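Local coordinates for protein UDP-glucose:anthocyanidin 3-O-glucosyltransferase (Clitoria ternatea, PDB 4REL) that belongs to the GT-B clan of glycosyltransferases, whose members are built from two Rossmann-like domains facing each other across a cleft, at residues 250-255 with 323-328; 256-261 with 295-300; 289-294 with 394-399. One frame throughout, in Å; residues are numbered along the deposited sequence.

Contact 1 (250-255 with 323-328)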
loop_
_atom_site.group_PDB
_atom_site.type_symbol
_atom_site.label_atom_id
_atom_site.label_comp_id
_atom_site.label_asym_id
_atom_site.label_seq_id
_atom_site.Cartn_x
_atom_site.Cartn_y
_atom_site.Cartn_z
ATOM N N ASP A 250 -9.998 -20.536 -6.822
ATOM C CA ASP A 250 -10.365 -20.375 -5.413
ATOM C C ASP A 250 -10.200 -21.731 -4.731
ATOM O O ASP A 250 -11.182 -22.416 -4.447
ATOM C CB ASP A 250 -11.821 -19.907 -5.348
ATOM C CG ASP A 250 -12.293 -19.583 -3.938
ATOM O OD1 ASP A 250 -11.463 -19.473 -3.006
ATOM O OD2 ASP A 250 -13.522 -19.418 -3.783
ATOM N N SER A 251 -8.953 -22.120 -4.484
ATOM C CA SER A 251 -8.646 -23.454 -3.967
ATOM C C SER A 251 -9.389 -23.800 -2.672
ATOM O O SER A 251 -9.735 -24.962 -2.437
ATOM C CB SER A 251 -7.130 -23.633 -3.801
ATOM O OG SER A 251 -6.473 -22.387 -3.661
ATOM N N ASN A 252 -9.659 -22.789 -1.853
ATOM C CA ASN A 252 -10.323 -23.010 -0.576
ATOM C C ASN A 252 -11.838 -22.834 -0.636
ATOM O O ASN A 252 -12.524 -23.019 0.364
ATOM C CB ASN A 252 -9.740 -22.092 0.502
ATOM C CG ASN A 252 -8.222 -22.089 0.513
ATOM O OD1 ASN A 252 -7.592 -22.991 1.062
ATOM N ND2 ASN A 252 -7.630 -21.064 -0.091
ATOM N N GLY A 253 -12.362 -22.472 -1.803
ATOM C CA GLY A 253 -13.800 -22.298 -1.957
ATOM C C GLY A 253 -14.372 -21.157 -1.124
ATOM O O GLY A 253 -15.493 -21.244 -0.607
ATOM N N CYS A 254 -13.605 -20.078 -1.009
ATOM C CA CYS A 254 -13.991 -18.934 -0.185
ATOM C C CYS A 254 -15.304 -18.313 -0.608
ATOM O O CYS A 254 -16.176 -18.056 0.226
ATOM C CB CYS A 254 -12.905 -17.870 -0.238
ATOM S SG CYS A 254 -11.453 -18.299 0.685
ATOM N N LEU A 255 -15.442 -18.060 -1.907
ATOM C CA LEU A 255 -16.607 -17.351 -2.403
ATOM C C LEU A 255 -17.865 -18.182 -2.258
ATOM O O LEU A 255 -18.926 -17.657 -1.909
ATOM C CB LEU A 255 -16.408 -16.915 -3.857
ATOM C CG LEU A 255 -15.264 -15.929 -4.070
ATOM C CD1 LEU A 255 -15.143 -15.567 -5.553
ATOM C CD2 LEU A 255 -15.471 -14.681 -3.224
ATOM N N VAL A 323 -7.313 -20.292 6.336
ATOM C CA VAL A 323 -6.686 -20.704 5.084
ATOM C C VAL A 323 -5.405 -19.921 4.838
ATOM O O VAL A 323 -5.194 -18.865 5.431
ATOM C CB VAL A 323 -7.643 -20.518 3.896
ATOM C CG1 VAL A 323 -8.861 -21.425 4.050
ATOM C CG2 VAL A 323 -8.066 -19.071 3.794
ATOM N N SER A 324 -4.549 -20.443 3.966
ATOM C CA SER A 324 -3.255 -19.827 3.711
ATOM C C SER A 324 -3.358 -18.654 2.745
ATOM O O SER A 324 -2.518 -17.754 2.765
ATOM C CB SER A 324 -2.270 -20.866 3.158
ATOM O OG SER A 324 -2.064 -21.900 4.099
ATOM N N TRP A 325 -4.391 -18.670 1.908
ATOM C CA TRP A 325 -4.569 -17.652 0.875
ATOM C C TRP A 325 -6.043 -17.477 0.518
ATOM O O TRP A 325 -6.803 -18.445 0.515
ATOM C CB TRP A 325 -3.777 -18.047 -0.380
ATOM C CG TRP A 325 -4.076 -17.200 -1.583
ATOM C CD1 TRP A 325 -3.435 -16.054 -1.960
ATOM C CD2 TRP A 325 -5.091 -17.437 -2.570
ATOM N NE1 TRP A 325 -3.989 -15.563 -3.119
ATOM C CE2 TRP A 325 -5.008 -16.392 -3.512
ATOM C CE3 TRP A 325 -6.063 -18.429 -2.744
ATOM C CZ2 TRP A 325 -5.863 -16.312 -4.615
ATOM C CZ3 TRP A 325 -6.908 -18.349 -3.837
ATOM C CH2 TRP A 325 -6.804 -17.300 -4.758
ATOM N N VAL A 326 -6.448 -16.240 0.231
ATOM C CA VAL A 326 -7.771 -15.979 -0.326
ATOM C C VAL A 326 -7.641 -15.034 -1.519
ATOM O O VAL A 326 -6.681 -14.265 -1.603
ATOM C CB VAL A 326 -8.738 -15.336 0.713
ATOM C CG1 VAL A 326 -8.890 -16.216 1.928
ATOM C CG2 VAL A 326 -8.258 -13.955 1.112
ATOM N N PRO A 327 -8.601 -15.097 -2.451
ATOM C CA PRO A 327 -8.676 -14.056 -3.485
ATOM C C PRO A 327 -9.250 -12.785 -2.845
ATOM O O PRO A 327 -10.468 -12.569 -2.854
ATOM C CB PRO A 327 -9.641 -14.658 -4.507
ATOM C CG PRO A 327 -10.537 -15.561 -3.701
ATOM C CD PRO A 327 -9.685 -16.094 -2.565
ATOM N N GLN A 328 -8.378 -11.959 -2.275
ATOM C CA GLN A 328 -8.834 -10.896 -1.378
ATOM C C GLN A 328 -9.761 -9.887 -2.050
ATOM O O GLN A 328 -10.748 -9.477 -1.454
ATOM C CB GLN A 328 -7.654 -10.192 -0.706
ATOM C CG GLN A 328 -8.078 -9.084 0.256
ATOM C CD GLN A 328 -6.921 -8.517 1.035
ATOM O OE1 GLN A 328 -6.502 -9.085 2.044
ATOM N NE2 GLN A 328 -6.395 -7.387 0.578
HETATM O O HOH W 1 -5.261 -23.133 2.654
#

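Contact 2 (256-261 with 295-300)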
loop_
_atom_site.group_PDB
_atom_site.type_symbol
_atom_site.label_atom_id
_atom_site.label_comp_id
_atom_site.label_asym_id
_atom_site.label_seq_id
_atom_site.Cartn_x
_atom_site.Cartn_y
_atom_site.Cartn_z
ATOM N N SER A 256 -17.743 -19.480 -2.527
ATOM C CA SER A 256 -18.879 -20.379 -2.408
ATOM C C SER A 256 -19.291 -20.441 -0.940
ATOM O O SER A 256 -20.481 -20.405 -0.610
ATOM C CB SER A 256 -18.517 -21.770 -2.931
ATOM O OG SER A 256 -19.636 -22.635 -2.890
ATOM N N TRP A 257 -18.293 -20.520 -0.068
ATOM C CA TRP A 257 -18.532 -20.518 1.368
ATOM C C TRP A 257 -19.236 -19.224 1.784
ATOM O O TRP A 257 -20.213 -19.247 2.536
ATOM C CB TRP A 257 -17.211 -20.677 2.120
ATOM C CG TRP A 257 -17.375 -20.897 3.601
ATOM C CD1 TRP A 257 -17.575 -22.090 4.232
ATOM C CD2 TRP A 257 -17.336 -19.900 4.630
ATOM N NE1 TRP A 257 -17.676 -21.898 5.589
ATOM C CE2 TRP A 257 -17.528 -20.562 5.861
ATOM C CE3 TRP A 257 -17.160 -18.512 4.632
ATOM C CZ2 TRP A 257 -17.543 -19.883 7.083
ATOM C CZ3 TRP A 257 -17.178 -17.839 5.846
ATOM C CH2 TRP A 257 -17.369 -18.524 7.051
ATOM N N LEU A 258 -18.745 -18.096 1.275
ATOM C CA LEU A 258 -19.354 -16.801 1.582
ATOM C C LEU A 258 -20.788 -16.705 1.038
ATOM O O LEU A 258 -21.641 -16.061 1.649
ATOM C CB LEU A 258 -18.473 -15.643 1.072
ATOM C CG LEU A 258 -17.115 -15.458 1.765
ATOM C CD1 LEU A 258 -16.192 -14.508 1.013
ATOM C CD2 LEU A 258 -17.286 -14.968 3.222
ATOM N N ASP A 259 -21.063 -17.362 -0.091
ATOM C CA ASP A 259 -22.417 -17.354 -0.659
ATOM C C ASP A 259 -23.454 -17.916 0.315
ATOM O O ASP A 259 -24.636 -17.562 0.257
ATOM C CB ASP A 259 -22.474 -18.163 -1.961
ATOM C CG ASP A 259 -21.753 -17.491 -3.106
ATOM O OD1 ASP A 259 -21.756 -16.239 -3.169
ATOM O OD2 ASP A 259 -21.191 -18.224 -3.953
ATOM N N SER A 260 -23.004 -18.793 1.206
ATOM C CA SER A 260 -23.897 -19.479 2.130
ATOM C C SER A 260 -24.125 -18.652 3.385
ATOM O O SER A 260 -24.884 -19.051 4.267
ATOM C CB SER A 260 -23.332 -20.851 2.509
ATOM O OG SER A 260 -22.127 -20.736 3.248
ATOM N N LYS A 261 -23.473 -17.494 3.458
ATOM C CA LYS A 261 -23.570 -16.636 4.638
ATOM C C LYS A 261 -24.473 -15.424 4.397
ATOM O O LYS A 261 -24.712 -15.042 3.254
ATOM C CB LYS A 261 -22.172 -16.172 5.062
ATOM C CG LYS A 261 -21.221 -17.316 5.356
ATOM C CD LYS A 261 -21.729 -18.148 6.517
ATOM C CE LYS A 261 -20.891 -19.402 6.690
ATOM N NZ LYS A 261 -21.434 -20.278 7.764
ATOM N N PRO A 295 -19.230 -15.812 12.029
ATOM C CA PRO A 295 -18.541 -16.511 10.943
ATOM C C PRO A 295 -17.321 -15.705 10.504
ATOM O O PRO A 295 -17.325 -14.482 10.574
ATOM C CB PRO A 295 -19.596 -16.586 9.838
ATOM C CG PRO A 295 -20.554 -15.478 10.138
ATOM C CD PRO A 295 -20.564 -15.323 11.632
ATOM N N PHE A 296 -16.262 -16.395 10.101
ATOM C CA PHE A 296 -15.026 -15.708 9.763
ATOM C C PHE A 296 -14.234 -16.434 8.692
ATOM O O PHE A 296 -14.351 -17.649 8.535
ATOM C CB PHE A 296 -14.155 -15.507 11.023
ATOM C CG PHE A 296 -13.700 -16.796 11.667
ATOM C CD1 PHE A 296 -12.533 -17.431 11.247
ATOM C CD2 PHE A 296 -14.431 -17.365 12.705
ATOM C CE1 PHE A 296 -12.108 -18.626 11.844
ATOM C CE2 PHE A 296 -14.011 -18.546 13.307
ATOM C CZ PHE A 296 -12.851 -19.183 12.874
ATOM N N VAL A 297 -13.450 -15.669 7.937
ATOM C CA VAL A 297 -12.439 -16.217 7.051
ATOM C C VAL A 297 -11.133 -15.570 7.475
ATOM O O VAL A 297 -11.013 -14.350 7.460
ATOM C CB VAL A 297 -12.706 -15.858 5.587
ATOM C CG1 VAL A 297 -11.582 -16.413 4.706
ATOM C CG2 VAL A 297 -14.043 -16.420 5.135
ATOM N N TRP A 298 -10.161 -16.383 7.875
ATOM C CA TRP A 298 -8.889 -15.855 8.354
ATOM C C TRP A 298 -7.794 -16.333 7.412
ATOM O O TRP A 298 -7.546 -17.540 7.297
ATOM C CB TRP A 298 -8.637 -16.341 9.788
ATOM C CG TRP A 298 -7.409 -15.796 10.478
ATOM C CD1 TRP A 298 -6.509 -14.888 9.986
ATOM C CD2 TRP A 298 -6.961 -16.128 11.803
ATOM N NE1 TRP A 298 -5.533 -14.630 10.933
ATOM C CE2 TRP A 298 -5.783 -15.388 12.048
ATOM C CE3 TRP A 298 -7.437 -16.988 12.800
ATOM C CZ2 TRP A 298 -5.079 -15.478 13.247
ATOM C CZ3 TRP A 298 -6.734 -17.081 13.992
ATOM C CH2 TRP A 298 -5.568 -16.331 14.204
ATOM N N ALA A 299 -7.172 -15.388 6.707
ATOM C CA ALA A 299 -6.042 -15.700 5.850
ATOM C C ALA A 299 -4.821 -15.621 6.738
ATOM O O ALA A 299 -4.453 -14.538 7.203
ATOM C CB ALA A 299 -5.943 -14.707 4.702
ATOM N N LEU A 300 -4.224 -16.784 6.992
ATOM C CA LEU A 300 -3.160 -16.943 7.974
ATOM C C LEU A 300 -2.041 -17.795 7.373
ATOM O O LEU A 300 -2.302 -18.877 6.837
ATOM C CB LEU A 300 -3.720 -17.634 9.230
ATOM C CG LEU A 300 -2.760 -17.967 10.374
ATOM C CD1 LEU A 300 -2.264 -16.703 11.054
ATOM C CD2 LEU A 300 -3.422 -18.879 11.397
#

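Contact 3 (289-294 with 394-399)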
loop_
_atom_site.group_PDB
_atom_site.type_symbol
_atom_site.label_atom_id
_atom_site.label_comp_id
_atom_site.label_asym_id
_atom_site.label_seq_id
_atom_site.Cartn_x
_atom_site.Cartn_y
_atom_site.Cartn_z
ATOM N N LEU A 289 -12.061 -14.755 17.974
ATOM C CA LEU A 289 -12.892 -15.222 16.868
ATOM C C LEU A 289 -13.795 -16.356 17.330
ATOM O O LEU A 289 -15.001 -16.335 17.081
ATOM C CB LEU A 289 -12.027 -15.667 15.685
ATOM C CG LEU A 289 -11.437 -14.558 14.816
ATOM C CD1 LEU A 289 -10.531 -15.159 13.737
ATOM C CD2 LEU A 289 -12.530 -13.713 14.177
ATOM N N GLU A 290 -13.222 -17.332 18.029
ATOM C CA GLU A 290 -14.015 -18.465 18.502
ATOM C C GLU A 290 -15.092 -18.018 19.487
ATOM O O GLU A 290 -16.251 -18.411 19.376
ATOM C CB GLU A 290 -13.131 -19.539 19.156
ATOM C CG GLU A 290 -13.940 -20.714 19.686
ATOM C CD GLU A 290 -13.090 -21.904 20.079
ATOM O OE1 GLU A 290 -11.843 -21.803 20.046
ATOM O OE2 GLU A 290 -13.678 -22.956 20.414
ATOM N N GLU A 291 -14.703 -17.192 20.452
ATOM C CA GLU A 291 -15.638 -16.771 21.485
ATOM C C GLU A 291 -16.754 -15.899 20.909
ATOM O O GLU A 291 -17.885 -15.948 21.387
ATOM C CB GLU A 291 -14.905 -16.044 22.618
ATOM C CG GLU A 291 -15.500 -16.287 23.995
ATOM C CD GLU A 291 -16.123 -15.041 24.596
ATOM O OE1 GLU A 291 -15.482 -13.968 24.548
ATOM O OE2 GLU A 291 -17.257 -15.135 25.117
ATOM N N SER A 292 -16.442 -15.134 19.864
ATOM C CA SER A 292 -17.404 -14.201 19.278
ATOM C C SER A 292 -18.597 -14.913 18.664
ATOM O O SER A 292 -19.696 -14.360 18.630
ATOM C CB SER A 292 -16.742 -13.297 18.232
ATOM O OG SER A 292 -16.566 -13.969 16.996
ATOM N N GLY A 293 -18.375 -16.134 18.178
ATOM C CA GLY A 293 -19.419 -16.895 17.515
ATOM C C GLY A 293 -19.709 -16.460 16.086
ATOM O O GLY A 293 -20.549 -17.067 15.416
ATOM N N PHE A 294 -19.026 -15.418 15.612
ATOM C CA PHE A 294 -19.307 -14.889 14.278
ATOM C C PHE A 294 -18.646 -15.763 13.232
ATOM O O PHE A 294 -17.612 -16.381 13.499
ATOM C CB PHE A 294 -18.781 -13.455 14.117
ATOM C CG PHE A 294 -19.439 -12.445 15.022
ATOM C CD1 PHE A 294 -20.810 -12.250 14.989
ATOM C CD2 PHE A 294 -18.672 -11.668 15.880
ATOM C CE1 PHE A 294 -21.414 -11.307 15.815
ATOM C CE2 PHE A 294 -19.266 -10.726 16.708
ATOM C CZ PHE A 294 -20.641 -10.546 16.673
ATOM N N GLY A 394 -10.907 -7.409 24.074
ATOM C CA GLY A 394 -10.962 -6.184 23.294
ATOM C C GLY A 394 -11.427 -6.416 21.870
ATOM O O GLY A 394 -12.252 -5.672 21.346
ATOM N N PHE A 395 -10.890 -7.455 21.243
ATOM C CA PHE A 395 -11.224 -7.779 19.860
ATOM C C PHE A 395 -12.680 -8.251 19.752
ATOM O O PHE A 395 -13.376 -7.891 18.801
ATOM C CB PHE A 395 -10.232 -8.827 19.337
ATOM C CG PHE A 395 -10.378 -9.157 17.875
ATOM C CD1 PHE A 395 -10.940 -8.263 16.979
ATOM C CD2 PHE A 395 -9.930 -10.377 17.403
ATOM C CE1 PHE A 395 -11.066 -8.594 15.648
ATOM C CE2 PHE A 395 -10.049 -10.717 16.068
ATOM C CZ PHE A 395 -10.617 -9.821 15.187
ATOM N N VAL A 396 -13.144 -9.037 20.724
ATOM C CA VAL A 396 -14.551 -9.438 20.748
ATOM C C VAL A 396 -15.442 -8.200 20.771
ATOM O O VAL A 396 -16.442 -8.136 20.057
ATOM C CB VAL A 396 -14.881 -10.349 21.967
ATOM C CG1 VAL A 396 -16.386 -10.445 22.184
ATOM C CG2 VAL A 396 -14.301 -11.735 21.768
ATOM N N LYS A 397 -15.079 -7.213 21.591
ATOM C CA LYS A 397 -15.862 -5.982 21.658
ATOM C C LYS A 397 -15.880 -5.255 20.317
ATOM O O LYS A 397 -16.932 -4.807 19.886
ATOM C CB LYS A 397 -15.376 -5.064 22.787
ATOM C CG LYS A 397 -15.693 -5.617 24.179
ATOM C CD LYS A 397 -15.121 -4.747 25.291
ATOM C CE LYS A 397 -15.358 -5.389 26.661
ATOM N NZ LYS A 397 -14.877 -4.530 27.779
ATOM N N SER A 398 -14.730 -5.172 19.647
ATOM C CA SER A 398 -14.670 -4.495 18.346
ATOM C C SER A 398 -15.496 -5.230 17.296
ATOM O O SER A 398 -16.162 -4.599 16.465
ATOM C CB SER A 398 -13.223 -4.340 17.872
ATOM O OG SER A 398 -12.507 -3.489 18.760
ATOM N N LEU A 399 -15.445 -6.561 17.327
ATOM C CA LEU A 399 -16.214 -7.374 16.384
ATOM C C LEU A 399 -17.700 -7.135 16.583
ATOM O O LEU A 399 -18.438 -6.969 15.614
ATOM C CB LEU A 399 -15.890 -8.864 16.552
ATOM C CG LEU A 399 -14.530 -9.322 16.020
ATOM C CD1 LEU A 399 -14.166 -10.700 16.560
ATOM C CD2 LEU A 399 -14.592 -9.368 14.512
#

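Contact 1 (250-255 with 323-328)
Cys-254 and Val-326 lie on the tightly packed side of this contact, with Cys-254 SG 3.5 Å from Val-326 CG1. The sulfur stands anti to its own carbonyl carbon, beside the backbone N (chi1 -73°), and meets the CG1 branch of the valine. Asn-252 packs as closely, tip to tip on the buried Val-323, with Asn-252 OD1 3.6 Å from Val-323 CG1. The Asp-250 side chain crosses the Pro-327 ring at about a right angle, OD1 lying 3.8 Å from Pro-327 CD. The same carboxylate holds the start of helix 254-259: OD1 accepts from Cys-254 N on its syn side, 24° out of the carboxylate plane, and OD2 uses its syn lone pair for Leu-255 N at 3.0 Å. A type I turn from Asp-250 to Gly-253 brings these amides back to the acid, and Gly-253 takes the N-cap position. Pro-327 is the centre of an inverse gamma turn just before helix 328-332; its N lies over one face of the Trp-325 ring, toward the rim, while Asp-250 CA and Asn-252 ND2 are at the ring's edge. The contact ties the start of helix 254-259 to the loop after strand 320-323, an outermost strand of the sheet in a Rossmann-like GT-B domain. On the solvent side Ser-251 OG borders Trp-325, and a water links Asn-252 to the exposed Ser-324, donating to Asn-252 OD1 at 2.8 Å and accepting from Ser-324 N at 3.1 Å. Asn-252 ND2 comes to 2.8 Å from Trp-325 O, but at an angle too poor for a hydrogen bond, and the backbone N of Trp-325 is buried with no partner in the model. Direct contact is thus mainly van der Waals, with polar linkage through water, while the helix start probably favours a charged Asp-250 carboxylate.

Contact 2 (256-261 with 295-300)
Trp-257 and Val-297 slide past each other in opposite directions, and the valine's CG2 branch comes to 3.5 Å from Trp-257 CZ3. The indole leaves the helix with CG anti to the backbone N (chi1 -171°), and the far end of its six-membered ring also meets the strand backbone: Trp-257 CH2 lies 3.5 Å from Phe-296 O. Pro-295 CB approaches the same ring carbon at 4.1 Å. Within the first segment, Lys-261 CE lies over one face of the indole, toward the rim, and Lys-261 CD reaches Pro-295 CB. Leu-258 crosses Val-297 at about a right angle; its CD2 rests at the indole edge, in plane, and touches Val-297 CG2 at 4.0 Å. This is helix-on-sheet packing in a Rossmann-like domain of the GT-B fold: helix 254-259 lies against strand 296-299 of a parallel sheet. Val-297 points toward this helix, whereas Phe-296 points away and touches Leu-289 of helix 279-292. Trp-257 O accepts from both Ser-260 OG and Ser-260 N. Ser-336 OG lies within hydrogen-bonding distance of the carbonyl oxygens of Leu-258 and Lys-261, which share its one proton.

Contact 3 (289-294 with 394-399)
Ser-292 and Val-396 bring two helices unusually close, with Ser-292 CA only 5.7 Å from Val-396 CA. The small serine points toward the second helix, and its methylene carbon packs on a leucine methyl: Ser-292 CB lies 4.0 Å from Leu-399 CD1. The hydroxyl is turned between the backbone N and the carbonyl carbon (chi1 79°), where it serves its own helix end. Ser-292 OG donates to Leu-289 O at 2.8 Å and accepts from Phe-294 N at 3.2 Å, the latter bond making an ST turn. Gly-293, between them, has the positive phi with which the chain leaves the helix. The turn carries Phe-294 toward the second helix, where its side chain slides past that of Leu-399 in the opposite direction, Phe-294 CE2 coming to 3.9 Å from Leu-399 CB. The carbonyl oxygen of Ser-292 stands over the centre of the Phe-294 ring. Leu-399 CD1 is the meeting point of the apolar side: besides the serine it touches Leu-289 CD2 at 4.2 Å, the two leucines crossing at about a right angle, and it sits 3.8 Å above the plane of the Phe-395 ring, over its centre. Phe-395 CE2 in turn reaches Leu-289 CG. The contact is plain packing of the C-terminal end of helix 279-292 against helix 392-403. Phe-395 reaches back along the first helix to Val-285 and Ala-288. Both Phe-395 and Leu-399 rest on Ile-360 of strand 359-361, so helix 392-403 lies against the parallel sheet; Leu-289 brings the other helix onto strand 296-299.

How the contacts relate
From the N terminus, residues 250-255 come first and run straight into 256-261, the two sharing helix 254-259. Contact 2 closes the shorter loop, at 295-300, and lies wholly within the longer one that contact 1 closes at 323-328. Contact 3 starts inside both loops, at 289-294, and closes at 394-399, so it crosses both. Strand 320-323 joins contacts 1 and 2: Val-323 probably hydrogen-bonds through its backbone to Trp-298 and Leu-300. Leu-289 joins contacts 2 and 3 by packing on Trp-298. Strand 266-270, helix 279-292 and strand 296-299 form a beta-alpha-beta crossover; contacts 2 and 3 tie it to helices 254-259 and 392-403, and contact 1 ties helix 254-259 to the loop after strand 320-323.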